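Local structure of cytosine deaminase (Klebsiella pneumoniae, 4R85) at residues I3-L8 with E12-L17; G359-Y362 with R368-N371; V390-R395 with I400-V405. The protein deaminates 5-methylcytosine and probably cytosine, as an iron-containing hydrolase of the amidohydrolase superfamily. One frame throughout, in Å; residues are numbered along the deposited sequence.

The three contacts follow one another along the chain, and their centres lie about 17 to 18 Å apart, at the side of the TIM barrel that carries the iron and 5-methylcytosine. Contact 1 is the N-terminal hairpin of the small four-stranded sheet. Contact 3 is a hairpin near the C-terminus, at the end of the large sheet that includes the barrel strands. Between them in sequence, contact 2 folds the loop leading from helix 350-355 into strand 372-375, the strand beside 390-395. Ile394 joins all three: its CD1 packs 3.9 Å from Ile3 CD1, and its CG2 lies 3.6 Å from Ala370 O. Both ends of the chain thus build the beta structure flanking the catalytic barrel.

Contact 1. Residues I3-L8 with E12-L17; sequences IINARL and EALFTL
Ile3 faces Leu17 as an antiparallel hydrogen-bonded pair, Ile3 N to Leu17 O and Leu17 N to Ile3 O both measuring 2.8 Å, and Ala6 faces Phe15 as a second such pair one residue out of step. This is an N-terminal beta hairpin interrupted by a beta bulge. The extra residue is taken up where the chain turns a corner at Asn5, whose positive phi of 60° is tolerated by asparagine better than by most residues; its amide is held by Asp42 and the backbone of Gln34. Beyond the bulge, Phe15 N reaches Ala6 O at 2.6 Å.

On the face shared by Ala6 and Phe15, Leu8 lays CD1 squarely over the middle of the Phe15 ring, 3.6 Å from its centroid, in a CH-pi contact, while Ala6 O sits at the ring's edge. Ile27 and Ala29 of strand 23-29 also pack on Phe15, and the small Ala6 fits against Ala43 and Ala48. Leu14 and Arg7 meet on the other face: the bend of the arginine chain at chi2 (-79°) brings Arg7 CD to 3.5 Å from Leu14 CD2. Ile4 and Thr16 lie side by side, Thr16 OG1 being bonded to Gln30. Near the turn, one water accepts from Leu8 N (2.8 Å) and Arg7 NE (3.1 Å) and donates to Ala13 O (2.7 Å).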
ATOM      1  N   ILE A   3     -16.467  21.237  19.352  1.00 30.63           N
ATOM      2  CA  ILE A   3     -16.665  20.388  18.185  1.00 27.12           C
ATOM      3  C   ILE A   3     -17.930  19.578  18.402  1.00 29.32           C
ATOM      4  O   ILE A   3     -18.065  18.914  19.425  1.00 32.62           O
ATOM      5  CB  ILE A   3     -15.498  19.413  17.972  1.00 30.17           C
ATOM      6  CG1 ILE A   3     -14.164  20.168  17.872  1.00 28.50           C
ATOM      7  CG2 ILE A   3     -15.739  18.583  16.725  1.00 27.59           C
ATOM      8  CD1 ILE A   3     -12.956  19.279  18.002  1.00 30.37           C
ATOM      9  N   ILE A   4     -18.863  19.642  17.457  1.00 27.48           N
ATOM     10  CA  ILE A   4     -20.103  18.872  17.566  1.00 26.17           C
ATOM     11  C   ILE A   4     -20.206  17.796  16.484  1.00 24.52           C
ATOM     12  O   ILE A   4     -19.468  17.829  15.493  1.00 24.24           O
ATOM     13  CB  ILE A   4     -21.361  19.765  17.486  1.00 26.35           C
ATOM     14  CG1 ILE A   4     -21.458  20.471  16.127  1.00 26.57           C
ATOM     15  CG2 ILE A   4     -21.391  20.776  18.638  1.00 32.52           C
ATOM     16  CD1 ILE A   4     -22.771  21.245  15.932  1.00 31.46           C
ATOM     17  N   ASN A   5     -21.126  16.854  16.693  1.00 24.68           N
ATOM     18  CA  ASN A   5     -21.445  15.817  15.715  1.00 24.28           C
ATOM     19  C   ASN A   5     -20.242  14.947  15.380  1.00 25.00           C
ATOM     20  O   ASN A   5     -20.073  14.507  14.239  1.00 26.94           O
ATOM     21  CB  ASN A   5     -22.016  16.430  14.432  1.00 28.39           C
ATOM     22  CG  ASN A   5     -23.345  17.122  14.654  1.00 29.28           C
ATOM     23  OD1 ASN A   5     -24.136  16.726  15.516  1.00 28.53           O
ATOM     24  ND2 ASN A   5     -23.604  18.162  13.866  1.00 26.50           N
ATOM     25  N   ALA A   6     -19.401  14.700  16.375  1.00 24.91           N
ATOM     26  CA  ALA A   6     -18.192  13.926  16.151  1.00 25.46           C
ATOM     27  C   ALA A   6     -18.397  12.484  16.571  1.00 23.02           C
ATOM     28  O   ALA A   6     -19.015  12.212  17.599  1.00 26.81           O
ATOM     29  CB  ALA A   6     -17.031  14.525  16.910  1.00 21.34           C
ATOM     30  N   ARG A   7     -17.893  11.562  15.763  1.00 20.53           N
ATOM     31  CA  ARG A   7     -17.831  10.168  16.175  1.00 22.07           C
ATOM     32  C   ARG A   7     -16.559   9.941  16.971  1.00 22.09           C
ATOM     33  O   ARG A   7     -15.538  10.600  16.737  1.00 21.53           O
ATOM     34  CB  ARG A   7     -17.852   9.243  14.963  1.00 25.75           C
ATOM     35  CG  ARG A   7     -19.086   9.398  14.089  1.00 31.59           C
ATOM     36  CD  ARG A   7     -20.284   8.695  14.674  1.00 36.33           C
ATOM     37  NE  ARG A   7     -20.061   7.261  14.776  1.00 39.55           N
ATOM     38  CZ  ARG A   7     -20.343   6.387  13.816  1.00 35.23           C
ATOM     39  NH1 ARG A   7     -20.101   5.098  14.014  1.00 31.65           N
ATOM     40  NH2 ARG A   7     -20.869   6.799  12.665  1.00 28.88           N
ATOM     41  N   LEU A   8     -16.613   9.008  17.912  1.00 24.78           N
ATOM     42  CA  LEU A   8     -15.400   8.538  18.578  1.00 25.52           C
ATOM     43  C   LEU A   8     -15.190   7.085  18.185  1.00 30.85           C
ATOM     44  O   LEU A   8     -16.124   6.426  17.719  1.00 32.49           O
ATOM     45  CB  LEU A   8     -15.514   8.701  20.094  1.00 22.04           C
ATOM     46  CG  LEU A   8     -15.614  10.159  20.551  1.00 21.06           C
ATOM     47  CD1 LEU A   8     -15.853  10.221  22.053  1.00 27.19           C
ATOM     48  CD2 LEU A   8     -14.346  10.945  20.166  1.00 23.82           C
ATOM     49  N   GLU A  12     -21.078   4.149  18.683  1.00 41.63           N
ATOM     50  CA  GLU A  12     -22.092   4.532  17.707  1.00 45.25           C
ATOM     51  C   GLU A  12     -22.624   5.950  17.925  1.00 38.00           C
ATOM     52  O   GLU A  12     -23.128   6.573  16.989  1.00 36.63           O
ATOM     53  CB  GLU A  12     -23.247   3.522  17.671  1.00 53.72           C
ATOM     54  CG  GLU A  12     -23.977   3.494  16.329  1.00 64.56           C
ATOM     55  CD  GLU A  12     -25.248   2.653  16.353  1.00 75.73           C
ATOM     56  OE1 GLU A  12     -25.273   1.619  17.060  1.00 78.03           O
ATOM     57  OE2 GLU A  12     -26.223   3.033  15.665  1.00 76.94           O
ATOM     58  N   ALA A  13     -22.504   6.461  19.149  1.00 33.16           N
ATOM     59  CA  ALA A  13     -23.066   7.775  19.482  1.00 33.43           C
ATOM     60  C   ALA A  13     -22.245   8.934  18.910  1.00 32.12           C
ATOM     61  O   ALA A  13     -21.052   8.788  18.657  1.00 32.11           O
ATOM     62  CB  ALA A  13     -23.203   7.926  20.985  1.00 30.55           C
ATOM     63  N   LEU A  14     -22.895  10.076  18.706  1.00 28.59           N
ATOM     64  CA  LEU A  14     -22.206  11.306  18.314  1.00 28.64           C
ATOM     65  C   LEU A  14     -21.825  12.093  19.566  1.00 31.42           C
ATOM     66  O   LEU A  14     -22.542  12.055  20.567  1.00 32.13           O
ATOM     67  CB  LEU A  14     -23.103  12.164  17.421  1.00 28.73           C
ATOM     68  CG  LEU A  14     -23.379  11.651  16.003  1.00 31.77           C
ATOM     69  CD1 LEU A  14     -24.462  12.485  15.334  1.00 37.47           C
ATOM     70  CD2 LEU A  14     -22.108  11.666  15.168  1.00 32.20           C
ATOM     71  N   PHE A  15     -20.706  12.811  19.515  1.00 25.73           N
ATOM     72  CA  PHE A  15     -20.230  13.522  20.695  1.00 23.48           C
ATOM     73  C   PHE A  15     -19.928  14.987  20.439  1.00 29.76           C
ATOM     74  O   PHE A  15     -19.536  15.375  19.339  1.00 24.27           O
ATOM     75  CB  PHE A  15     -18.971  12.855  21.258  1.00 24.80           C
ATOM     76  CG  PHE A  15     -19.198  11.468  21.778  1.00 28.41           C
ATOM     77  CD1 PHE A  15     -19.367  11.245  23.132  1.00 26.71           C
ATOM     78  CD2 PHE A  15     -19.236  10.384  20.912  1.00 29.97           C
ATOM     79  CE1 PHE A  15     -19.577   9.964  23.617  1.00 29.07           C
ATOM     80  CE2 PHE A  15     -19.440   9.104  21.389  1.00 31.62           C
ATOM     81  CZ  PHE A  15     -19.618   8.896  22.747  1.00 32.17           C
ATOM     82  N   THR A  16     -20.121  15.796  21.474  1.00 24.66           N
ATOM     83  CA  THR A  16     -19.597  17.157  21.498  1.00 27.03           C
ATOM     84  C   THR A  16     -18.334  17.196  22.358  1.00 29.42           C
ATOM     85  O   THR A  16     -18.304  16.639  23.456  1.00 28.57           O
ATOM     86  CB  THR A  16     -20.640  18.150  22.031  1.00 29.82           C
ATOM     87  OG1 THR A  16     -21.622  18.378  21.014  1.00 35.49           O
ATOM     88  CG2 THR A  16     -19.998  19.473  22.400  1.00 26.46           C
ATOM     89  N   LEU A  17     -17.287  17.836  21.841  1.00 27.40           N
ATOM     90  CA  LEU A  17     -16.038  17.986  22.567  1.00 23.53           C
ATOM     91  C   LEU A  17     -15.793  19.461  22.858  1.00 31.98           C
ATOM     92  O   LEU A  17     -15.822  20.295  21.950  1.00 33.42           O
ATOM     93  CB  LEU A  17     -14.870  17.425  21.736  1.00 22.45           C
ATOM     94  CG  LEU A  17     -15.178  16.158  20.929  1.00 29.97           C
ATOM     95  CD1 LEU A  17     -13.962  15.728  20.119  1.00 34.02           C
ATOM     96  CD2 LEU A  17     -15.623  15.039  21.843  1.00 32.31           C
TER
HETATM   97  O   HOH W   1     -18.933   7.506  17.699  1.00 32.39           O

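Contact 2. Residues G359-Y362 with R368-N371; sequences GDNY and RPAN
Arg368 reaches across to the loop 359-362 with its guanidinium and meets two oxygens from different directions. NH1 donates to Tyr362 O at 2.9 Å, lying in the carbonyl plane, although the oxygen is tilted 22° from the guanidinium plane. Asp360 OD1 instead sits over one face of the group, 3.3 Å from Arg368 NH2; this salt bridge relies on charge, since no N-H points at the carboxylate. A long, flexible arginine suits both tasks: its chain runs extended from CG to NE, carrying CD past Asp360 O at 3.5 Å. The rigid ring of Pro369 lays its CD and CG edge against the backbone carbonyls of Asp360 and Asn361, CD coming to 3.5 Å from Asp360 O.

Behind these contacts, the short 3-10 segment 360-361 is closed by Tyr362 N bonding to Gly359 O, and the positive phi of Gly359 (52°) is easily adopted by a residue without a side chain. A water bridges Asn361 O and Asn371 ND2, while Asn371 OD1 receives His396 N.

Further out, Tyr362 touches helix 350-355 and strand 47-57 and meets the His113 ring, with its hydroxyl bonded to Pro51 O, and backbone bonds from Arg368 and Ala370 reach Ile24 of strand 23-29 and Gly22 just before it.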
ATOM      1  N   GLY A 359       1.562   8.422  27.942  1.00 20.24           N
ATOM      2  CA  GLY A 359       0.667   8.398  29.086  1.00 22.57           C
ATOM      3  C   GLY A 359      -0.466   9.402  28.971  1.00 28.59           C
ATOM      4  O   GLY A 359      -1.145   9.479  27.943  1.00 26.70           O
ATOM      5  N   ASP A 360      -0.651  10.197  30.020  1.00 24.51           N
ATOM      6  CA  ASP A 360      -1.762  11.145  30.070  1.00 26.88           C
ATOM      7  C   ASP A 360      -1.600  12.355  29.160  1.00 22.51           C
ATOM      8  O   ASP A 360      -2.471  13.216  29.118  1.00 28.17           O
ATOM      9  CB  ASP A 360      -2.036  11.588  31.510  1.00 35.99           C
ATOM     10  CG  ASP A 360      -2.789  10.537  32.297  1.00 45.45           C
ATOM     11  OD1 ASP A 360      -3.241   9.549  31.675  1.00 45.67           O
ATOM     12  OD2 ASP A 360      -2.935  10.698  33.527  1.00 51.91           O
ATOM     13  N   ASN A 361      -0.498  12.421  28.421  1.00 22.66           N
ATOM     14  CA  ASN A 361      -0.327  13.489  27.442  1.00 24.91           C
ATOM     15  C   ASN A 361      -0.922  13.119  26.078  1.00 22.99           C
ATOM     16  O   ASN A 361      -0.774  13.856  25.107  1.00 19.97           O
ATOM     17  CB  ASN A 361       1.146  13.876  27.312  1.00 24.25           C
ATOM     18  CG  ASN A 361       1.671  14.584  28.551  1.00 35.53           C
ATOM     19  OD1 ASN A 361       0.962  15.374  29.172  1.00 40.50           O
ATOM     20  ND2 ASN A 361       2.911  14.298  28.917  1.00 41.24           N
ATOM     21  N   TYR A 362      -1.613  11.985  26.029  1.00 20.97           N
ATOM     22  CA  TYR A 362      -2.186  11.481  24.784  1.00 17.06           C
ATOM     23  C   TYR A 362      -3.555  10.863  25.057  1.00 21.59           C
ATOM     24  O   TYR A 362      -3.754  10.220  26.083  1.00 20.30           O
ATOM     25  CB  TYR A 362      -1.257  10.437  24.161  1.00 14.97           C
ATOM     26  CG  TYR A 362      -1.694   9.970  22.783  1.00 19.25           C
ATOM     27  CD1 TYR A 362      -2.613   8.929  22.634  1.00 21.21           C
ATOM     28  CD2 TYR A 362      -1.196  10.573  21.639  1.00 15.71           C
ATOM     29  CE1 TYR A 362      -3.013   8.502  21.375  1.00 14.13           C
ATOM     30  CE2 TYR A 362      -1.592  10.154  20.378  1.00 18.85           C
ATOM     31  CZ  TYR A 362      -2.495   9.122  20.256  1.00 16.87           C
ATOM     32  OH  TYR A 362      -2.892   8.709  19.013  1.00 15.74           O
ATOM     33  N   ARG A 368      -6.972  15.926  29.519  1.00 25.06           N
ATOM     34  CA  ARG A 368      -5.786  15.699  28.686  1.00 25.44           C
ATOM     35  C   ARG A 368      -5.601  16.828  27.665  1.00 25.73           C
ATOM     36  O   ARG A 368      -6.542  17.582  27.404  1.00 27.46           O
ATOM     37  CB  ARG A 368      -5.871  14.321  28.009  1.00 22.59           C
ATOM     38  CG  ARG A 368      -6.018  13.195  29.020  1.00 24.80           C
ATOM     39  CD  ARG A 368      -5.636  11.828  28.480  1.00 24.90           C
ATOM     40  NE  ARG A 368      -5.902  10.803  29.493  1.00 27.23           N
ATOM     41  CZ  ARG A 368      -5.812   9.493  29.292  1.00 34.20           C
ATOM     42  NH1 ARG A 368      -5.448   9.018  28.107  1.00 32.41           N
ATOM     43  NH2 ARG A 368      -6.091   8.652  30.284  1.00 36.11           N
ATOM     44  N   PRO A 369      -4.381  16.966  27.108  1.00 25.49           N
ATOM     45  CA  PRO A 369      -4.120  18.035  26.138  1.00 25.26           C
ATOM     46  C   PRO A 369      -5.085  17.999  24.958  1.00 22.42           C
ATOM     47  O   PRO A 369      -5.446  16.918  24.477  1.00 21.28           O
ATOM     48  CB  PRO A 369      -2.702  17.726  25.650  1.00 26.36           C
ATOM     49  CG  PRO A 369      -2.071  17.008  26.778  1.00 29.24           C
ATOM     50  CD  PRO A 369      -3.161  16.194  27.408  1.00 29.19           C
ATOM     51  N   ALA A 370      -5.497  19.178  24.508  1.00 22.09           N
ATOM     52  CA  ALA A 370      -6.381  19.295  23.357  1.00 24.15           C
ATOM     53  C   ALA A 370      -5.602  19.109  22.056  1.00 26.33           C
ATOM     54  O   ALA A 370      -5.416  20.056  21.286  1.00 25.58           O
ATOM     55  CB  ALA A 370      -7.101  20.638  23.374  1.00 25.25           C
ATOM     56  N   ASN A 371      -5.137  17.881  21.835  1.00 21.07           N
ATOM     57  CA  ASN A 371      -4.474  17.493  20.607  1.00 19.98           C
ATOM     58  C   ASN A 371      -5.334  16.438  19.940  1.00 21.17           C
ATOM     59  O   ASN A 371      -5.498  15.344  20.481  1.00 21.90           O
ATOM     60  CB  ASN A 371      -3.100  16.884  20.904  1.00 22.26           C
ATOM     61  CG  ASN A 371      -2.199  17.812  21.699  1.00 25.40           C
ATOM     62  OD1 ASN A 371      -2.399  19.026  21.724  1.00 25.37           O
ATOM     63  ND2 ASN A 371      -1.191  17.241  22.350  1.00 24.02           N
TER
HETATM   64  O   HOH W   2      -1.237  14.272  22.423  1.00 18.79           O

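Contact 3. Residues V390-R395 with I400-V405; sequences VLTSIR and ILQREV
A C-terminal beta hairpin, at the end of the large sheet within this chain, pairs Thr392 and Ser393 with Gln402 and Leu401. The two strands run antiparallel at 163°. Ile400 and Leu401 both face Ser393, a classic beta bulge: Ser393 O takes Ile400 N at 2.8 Å and, weakly, Leu401 N at 3.4 Å. Ser393 N returns a bond to Leu401 O, and Arg403 N is nearly straight onto Leu391 O at 2.8 Å.

Thr392 and Gln402 share a face and join by their polar ends. Thr392 OG1 donates to Gln402 OE1 at 2.9 Å, which the glutamine meets by bending at chi2 (62°); its NE2 then bonds weakly to its neighbour's carbonyl, Arg403 O. On the opposite face, compact Ser393 lets its CB approach Leu401 CB to 3.8 Å. At one end Ile400 CD1 packs 3.8 Å from Arg395 CB, the start of an extended chain whose guanidinium goes on to Ala139 O and Asp143. At the other, Leu391 CD1 touches Val405 CG2 at 3.6 Å.

Arg403 NH1 binds Val390 O at 2.8 Å on a lone pair and within the guanidinium plane, and also reaches Asp108 O on helix 92-108. Gln402 and Arg403 pair with a strand of the second subunit, continuing the sheet across the interface, and Arg403 NE forms a long, weak ion pair with Glu406 of that subunit. The chemistry implies that the close partners of NH1 are carbonyls, probably polarised by the cation, so that one side chain ties hairpin and helix together right at the dimer interface.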
ATOM      1  N   VAL A 390      -7.045  14.012   6.510  1.00 18.38           N
ATOM      2  CA  VAL A 390      -7.138  14.731   7.769  1.00 19.48           C
ATOM      3  C   VAL A 390      -7.686  16.110   7.464  1.00 22.99           C
ATOM      4  O   VAL A 390      -7.032  16.914   6.787  1.00 19.90           O
ATOM      5  CB  VAL A 390      -5.768  14.867   8.443  1.00 17.50           C
ATOM      6  CG1 VAL A 390      -5.854  15.813   9.640  1.00 17.30           C
ATOM      7  CG2 VAL A 390      -5.238  13.488   8.851  1.00 17.37           C
ATOM      8  N   LEU A 391      -8.892  16.382   7.953  1.00 18.00           N
ATOM      9  CA  LEU A 391      -9.569  17.625   7.627  1.00 19.43           C
ATOM     10  C   LEU A 391      -9.168  18.756   8.571  1.00 24.37           C
ATOM     11  O   LEU A 391      -9.124  19.917   8.175  1.00 25.59           O
ATOM     12  CB  LEU A 391     -11.083  17.428   7.679  1.00 24.76           C
ATOM     13  CG  LEU A 391     -11.685  16.484   6.638  1.00 25.51           C
ATOM     14  CD1 LEU A 391     -13.187  16.513   6.756  1.00 24.88           C
ATOM     15  CD2 LEU A 391     -11.249  16.860   5.219  1.00 21.88           C
ATOM     16  N   THR A 392      -8.897  18.410   9.824  1.00 22.33           N
ATOM     17  CA  THR A 392      -8.509  19.400  10.818  1.00 23.19           C
ATOM     18  C   THR A 392      -7.510  18.779  11.774  1.00 21.65           C
ATOM     19  O   THR A 392      -7.674  17.637  12.191  1.00 22.91           O
ATOM     20  CB  THR A 392      -9.726  19.890  11.625  1.00 28.24           C
ATOM     21  OG1 THR A 392     -10.784  20.259  10.730  1.00 33.83           O
ATOM     22  CG2 THR A 392      -9.349  21.095  12.475  1.00 29.57           C
ATOM     23  N   SER A 393      -6.453  19.518  12.088  1.00 19.90           N
ATOM     24  CA  SER A 393      -5.523  19.103  13.125  1.00 20.64           C
ATOM     25  C   SER A 393      -5.497  20.192  14.174  1.00 21.93           C
ATOM     26  O   SER A 393      -5.252  21.359  13.863  1.00 20.12           O
ATOM     27  CB  SER A 393      -4.122  18.877  12.565  1.00 20.92           C
ATOM     28  OG  SER A 393      -3.248  18.379  13.567  1.00 20.56           O
ATOM     29  N   ILE A 394      -5.771  19.801  15.412  1.00 20.22           N
ATOM     30  CA  ILE A 394      -5.797  20.729  16.531  1.00 20.60           C
ATOM     31  C   ILE A 394      -4.690  20.352  17.493  1.00 21.83           C
ATOM     32  O   ILE A 394      -4.512  19.184  17.822  1.00 18.44           O
ATOM     33  CB  ILE A 394      -7.165  20.705  17.242  1.00 20.03           C
ATOM     34  CG1 ILE A 394      -8.256  21.173  16.278  1.00 20.87           C
ATOM     35  CG2 ILE A 394      -7.149  21.587  18.491  1.00 20.72           C
ATOM     36  CD1 ILE A 394      -9.676  21.046  16.828  1.00 24.95           C
ATOM     37  N   ARG A 395      -3.924  21.342  17.924  1.00 25.81           N
ATOM     38  CA  ARG A 395      -2.805  21.087  18.814  1.00 26.18           C
ATOM     39  C   ARG A 395      -2.770  22.167  19.881  1.00 25.03           C
ATOM     40  O   ARG A 395      -2.778  23.350  19.563  1.00 23.36           O
ATOM     41  CB  ARG A 395      -1.499  21.077  18.027  1.00 26.77           C
ATOM     42  CG  ARG A 395      -0.268  20.960  18.890  1.00 19.45           C
ATOM     43  CD  ARG A 395       0.952  20.729  18.035  1.00 24.00           C
ATOM     44  NE  ARG A 395       2.176  20.732  18.824  1.00 22.27           N
ATOM     45  CZ  ARG A 395       2.621  19.681  19.500  1.00 24.17           C
ATOM     46  NH1 ARG A 395       1.929  18.549  19.495  1.00 21.97           N
ATOM     47  NH2 ARG A 395       3.754  19.761  20.184  1.00 24.53           N
ATOM     48  N   ILE A 400      -4.105  23.933  13.693  1.00 20.61           N
ATOM     49  CA  ILE A 400      -2.816  24.142  13.037  1.00 23.81           C
ATOM     50  C   ILE A 400      -2.844  23.660  11.594  1.00 26.96           C
ATOM     51  O   ILE A 400      -1.891  23.865  10.839  1.00 24.88           O
ATOM     52  CB  ILE A 400      -1.660  23.460  13.796  1.00 24.28           C
ATOM     53  CG1 ILE A 400      -1.837  21.940  13.796  1.00 28.01           C
ATOM     54  CG2 ILE A 400      -1.561  24.010  15.214  1.00 23.57           C
ATOM     55  CD1 ILE A 400      -0.616  21.175  14.283  1.00 27.42           C
ATOM     56  N   LEU A 401      -3.945  23.018  11.217  1.00 27.35           N
ATOM     57  CA  LEU A 401      -4.150  22.581   9.840  1.00 25.50           C
ATOM     58  C   LEU A 401      -5.638  22.494   9.537  1.00 24.66           C
ATOM     59  O   LEU A 401      -6.412  21.969  10.328  1.00 22.81           O
ATOM     60  CB  LEU A 401      -3.492  21.219   9.591  1.00 24.79           C
ATOM     61  CG  LEU A 401      -3.692  20.547   8.222  1.00 26.79           C
ATOM     62  CD1 LEU A 401      -2.506  19.648   7.914  1.00 25.12           C
ATOM     63  CD2 LEU A 401      -4.996  19.731   8.120  1.00 20.92           C
ATOM     64  N   GLN A 402      -6.019  22.990   8.369  1.00 20.49           N
ATOM     65  CA  GLN A 402      -7.386  22.882   7.897  1.00 26.37           C
ATOM     66  C   GLN A 402      -7.372  22.549   6.411  1.00 30.87           C
ATOM     67  O   GLN A 402      -6.809  23.290   5.595  1.00 33.10           O
ATOM     68  CB  GLN A 402      -8.154  24.180   8.147  1.00 31.70           C
ATOM     69  CG  GLN A 402      -9.619  24.107   7.752  1.00 39.22           C
ATOM     70  CD  GLN A 402     -10.375  23.068   8.553  1.00 46.02           C
ATOM     71  OE1 GLN A 402     -10.206  22.970   9.767  1.00 49.10           O
ATOM     72  NE2 GLN A 402     -11.202  22.272   7.875  1.00 47.35           N
ATOM     73  N   ARG A 403      -7.979  21.417   6.078  1.00 24.59           N
ATOM     74  CA  ARG A 403      -8.124  20.969   4.707  1.00 28.46           C
ATOM     75  C   ARG A 403      -9.590  21.080   4.341  1.00 34.60           C
ATOM     76  O   ARG A 403     -10.463  20.851   5.178  1.00 39.64           O
ATOM     77  CB  ARG A 403      -7.711  19.502   4.602  1.00 32.91           C
ATOM     78  CG  ARG A 403      -6.733  19.178   3.503  1.00 28.54           C
ATOM     79  CD  ARG A 403      -6.465  17.673   3.468  1.00 28.89           C
ATOM     80  NE  ARG A 403      -5.063  17.354   3.216  1.00 26.55           N
ATOM     81  CZ  ARG A 403      -4.181  17.038   4.161  1.00 27.03           C
ATOM     82  NH1 ARG A 403      -4.547  16.984   5.441  1.00 21.40           N
ATOM     83  NH2 ARG A 403      -2.927  16.762   3.824  1.00 21.81           N
ATOM     84  N   GLU A 404      -9.873  21.434   3.095  1.00 35.44           N
ATOM     85  CA  GLU A 404     -11.246  21.416   2.630  1.00 37.24           C
ATOM     86  C   GLU A 404     -11.628  19.987   2.279  1.00 33.43           C
ATOM     87  O   GLU A 404     -10.776  19.188   1.884  1.00 37.61           O
ATOM     88  CB  GLU A 404     -11.425  22.337   1.423  1.00 45.70           C
ATOM     89  CG  GLU A 404     -11.629  23.799   1.788  1.00 58.98           C
ATOM     90  CD  GLU A 404     -12.932  24.038   2.536  1.00 70.48           C
ATOM     91  OE1 GLU A 404     -13.856  23.204   2.414  1.00 74.59           O
ATOM     92  OE2 GLU A 404     -13.033  25.062   3.249  1.00 73.60           O
ATOM     93  N   VAL A 405     -12.902  19.657   2.448  1.00 35.33           N
ATOM     94  CA  VAL A 405     -13.407  18.360   2.022  1.00 42.10           C
ATOM     95  C   VAL A 405     -13.323  18.284   0.500  1.00 42.50           C
ATOM     96  O   VAL A 405     -13.700  19.227  -0.197  1.00 44.41           O
ATOM     97  CB  VAL A 405     -14.861  18.130   2.492  1.00 46.88           C
ATOM     98  CG1 VAL A 405     -15.424  16.843   1.908  1.00 47.39           C
ATOM     99  CG2 VAL A 405     -14.919  18.089   4.006  1.00 49.62           C
TER